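PDB 4WIA: putative flagella-related protein H from Methanocaldococcus jannaschii DSM 2661, which is probably a component of the archaellum, the archaeal flagellum, and probably binds ATP and magnesium through a P-loop NTPase domain of the KaiC type. Local coordinates for residues 168-171 / 172-176. Residues are numbered along the deposited sequence; the frame is centred on the assembly and turned at random.
Sequences LPES and VLTII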
ATOM      1  N   LEU A 168      -3.017  -3.814  39.263  1.00 73.98           N
ATOM      2  CA  LEU A 168      -1.900  -3.090  39.847  1.00 72.02           C
ATOM      3  C   LEU A 168      -2.366  -1.988  40.772  1.00 76.15           C
ATOM      4  O   LEU A 168      -3.424  -1.394  40.548  1.00 73.85           O
ATOM      5  CB  LEU A 168      -1.064  -2.452  38.748  1.00 66.99           C
ATOM      6  CG  LEU A 168      -0.470  -3.388  37.709  1.00 62.69           C
ATOM      7  CD1 LEU A 168       0.230  -2.541  36.667  1.00 59.94           C
ATOM      8  CD2 LEU A 168       0.491  -4.379  38.323  1.00 63.76           C
ATOM      9  N   PRO A 169      -1.590  -1.722  41.855  1.00 79.08           N
ATOM     10  CA  PRO A 169      -1.866  -0.529  42.686  1.00 80.86           C
ATOM     11  C   PRO A 169      -1.659   0.817  41.941  1.00 78.18           C
ATOM     12  O   PRO A 169      -0.904   0.920  40.967  1.00 73.12           O
ATOM     13  CB  PRO A 169      -0.905  -0.663  43.894  1.00 84.79           C
ATOM     14  CG  PRO A 169      -0.039  -1.841  43.625  1.00 83.69           C
ATOM     15  CD  PRO A 169      -0.504  -2.561  42.383  1.00 80.05           C
ATOM     16  N   GLU A 170      -2.368   1.818  42.445  1.00 81.74           N
ATOM     17  CA  GLU A 170      -2.393   3.172  41.916  1.00 82.80           C
ATOM     18  C   GLU A 170      -1.006   3.780  41.882  1.00 84.07           C
ATOM     19  O   GLU A 170      -0.668   4.537  40.981  1.00 83.71           O
ATOM     20  CB  GLU A 170      -3.335   4.028  42.769  1.00 86.54           C
ATOM     21  CG  GLU A 170      -3.747   5.392  42.233  1.00 87.33           C
ATOM     22  CD  GLU A 170      -4.078   5.498  40.746  1.00 83.69           C
ATOM     23  OE1 GLU A 170      -4.307   4.524  39.986  1.00 81.52           O
ATOM     24  OE2 GLU A 170      -4.106   6.662  40.323  1.00 84.39           O
ATOM     25  N   SER A 171      -0.205   3.440  42.879  1.00 91.26           N
ATOM     26  CA  SER A 171       1.172   3.929  42.947  1.00 93.04           C
ATOM     27  C   SER A 171       1.896   3.554  41.646  1.00 86.49           C
ATOM     28  O   SER A 171       2.515   4.401  41.005  1.00 86.25           O
ATOM     29  CB  SER A 171       1.878   3.400  44.211  1.00 95.39           C
ATOM     30  OG  SER A 171       2.015   1.986  44.171  1.00 97.28           O
ATOM     31  N   VAL A 172       1.733   2.315  41.214  1.00 83.10           N
ATOM     32  CA  VAL A 172       2.391   1.827  40.007  1.00 79.55           C
ATOM     33  C   VAL A 172       1.783   2.443  38.729  1.00 76.14           C
ATOM     34  O   VAL A 172       2.491   2.836  37.765  1.00 71.63           O
ATOM     35  CB  VAL A 172       2.282   0.294  39.954  1.00 78.00           C
ATOM     36  CG1 VAL A 172       2.931  -0.235  38.695  1.00 75.44           C
ATOM     37  CG2 VAL A 172       2.908  -0.349  41.179  1.00 81.86           C
ATOM     38  N   LEU A 173       0.467   2.520  38.720  1.00 77.40           N
ATOM     39  CA  LEU A 173      -0.252   3.030  37.538  1.00 73.01           C
ATOM     40  C   LEU A 173       0.175   4.461  37.229  1.00 72.28           C
ATOM     41  O   LEU A 173       0.455   4.780  36.080  1.00 70.07           O
ATOM     42  CB  LEU A 173      -1.767   2.949  37.771  1.00 73.21           C
ATOM     43  CG  LEU A 173      -2.368   1.537  37.852  1.00 71.95           C
ATOM     44  CD1 LEU A 173      -3.804   1.541  38.400  1.00 74.70           C
ATOM     45  CD2 LEU A 173      -2.276   0.827  36.525  1.00 68.59           C
ATOM     46  N   THR A 174       0.210   5.312  38.256  1.00 76.91           N
ATOM     47  CA  THR A 174       0.671   6.699  38.116  1.00 75.56           C
ATOM     48  C   THR A 174       2.026   6.808  37.412  1.00 73.44           C
ATOM     49  O   THR A 174       2.248   7.735  36.645  1.00 72.94           O
ATOM     50  CB  THR A 174       0.794   7.341  39.491  1.00 82.83           C
ATOM     51  OG1 THR A 174      -0.499   7.437  40.114  1.00 85.97           O
ATOM     52  CG2 THR A 174       1.400   8.726  39.389  1.00 84.63           C
ATOM     53  N   ILE A 175       2.923   5.853  37.654  1.00 72.67           N
ATOM     54  CA  ILE A 175       4.261   5.889  37.063  1.00 71.58           C
ATOM     55  C   ILE A 175       4.187   5.585  35.608  1.00 66.26           C
ATOM     56  O   ILE A 175       4.854   6.196  34.784  1.00 66.03           O
ATOM     57  CB  ILE A 175       5.234   4.879  37.766  1.00 74.10           C
ATOM     58  CG1 ILE A 175       5.510   5.340  39.193  1.00 79.75           C
ATOM     59  CG2 ILE A 175       6.545   4.738  36.992  1.00 72.04           C
ATOM     60  CD1 ILE A 175       6.067   4.254  40.082  1.00 83.88           C
ATOM     61  N   ILE A 176       3.394   4.579  35.284  1.00 65.60           N
ATOM     62  CA  ILE A 176       3.245   4.181  33.891  1.00 61.15           C
ATOM     63  C   ILE A 176       2.655   5.350  33.129  1.00 60.09           C
ATOM     64  O   ILE A 176       3.086   5.669  32.026  1.00 59.94           O
ATOM     65  CB  ILE A 176       2.362   2.915  33.775  1.00 59.91           C
ATOM     66  CG1 ILE A 176       3.096   1.728  34.426  1.00 61.50           C
ATOM     67  CG2 ILE A 176       2.032   2.602  32.320  1.00 55.37           C
ATOM     68  CD1 ILE A 176       2.225   0.497  34.618  1.00 62.71           C
TER
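The side chain of Leu168 crosses those of Val172 and Ile176 at about a right angle, its CD1 4.1 Å from Val172 CG1 and close to Ile176 CD1, while its CB rests on Leu173 CD2. With CG anti to the carbonyl carbon, Leu168 extends along the helix that follows, one residue ahead of the N-cap, and its side chain also touches Ile133 and Ala134 of helix 129-134. Pro169 holds the N-cap position: its carbonyl oxygen O accepts Leu173 N at 3.1 Å with an N-H...O angle of 159°, whereas the bond from Val172 N is weak. This is the first turn of helix 170-179, which follows strand 158-163 in the P-loop NTPase fold and presents Leu173 and Ile176 to strand 29-33, the strand leading into the Walker A loop. Leu173 CG sits 3.5 Å from Pro169 O, and Leu173 CD1 lies 3.4 Å from Glu170 OE1; the other oxygen, OE2, is in a salt bridge with Arg177. With Leu173 cut back to an alanine, Leu168 CB would probably lose the CD2 methyl it rests on, and a gap is likely to open toward strand 29-33. On the exposed side, Glu170 O receives two donors from Thr174 across opposite faces of its carbonyl plane: the amide N, nearly straight at 175°, and OG1 at 3.0 Å, standing above the plane. A chi1 of -65° swings Thr174 OG1 back beside its own backbone N, within reach of the same oxygen, and Ile175 CG1 packs 3.6 Å from Ser171 O.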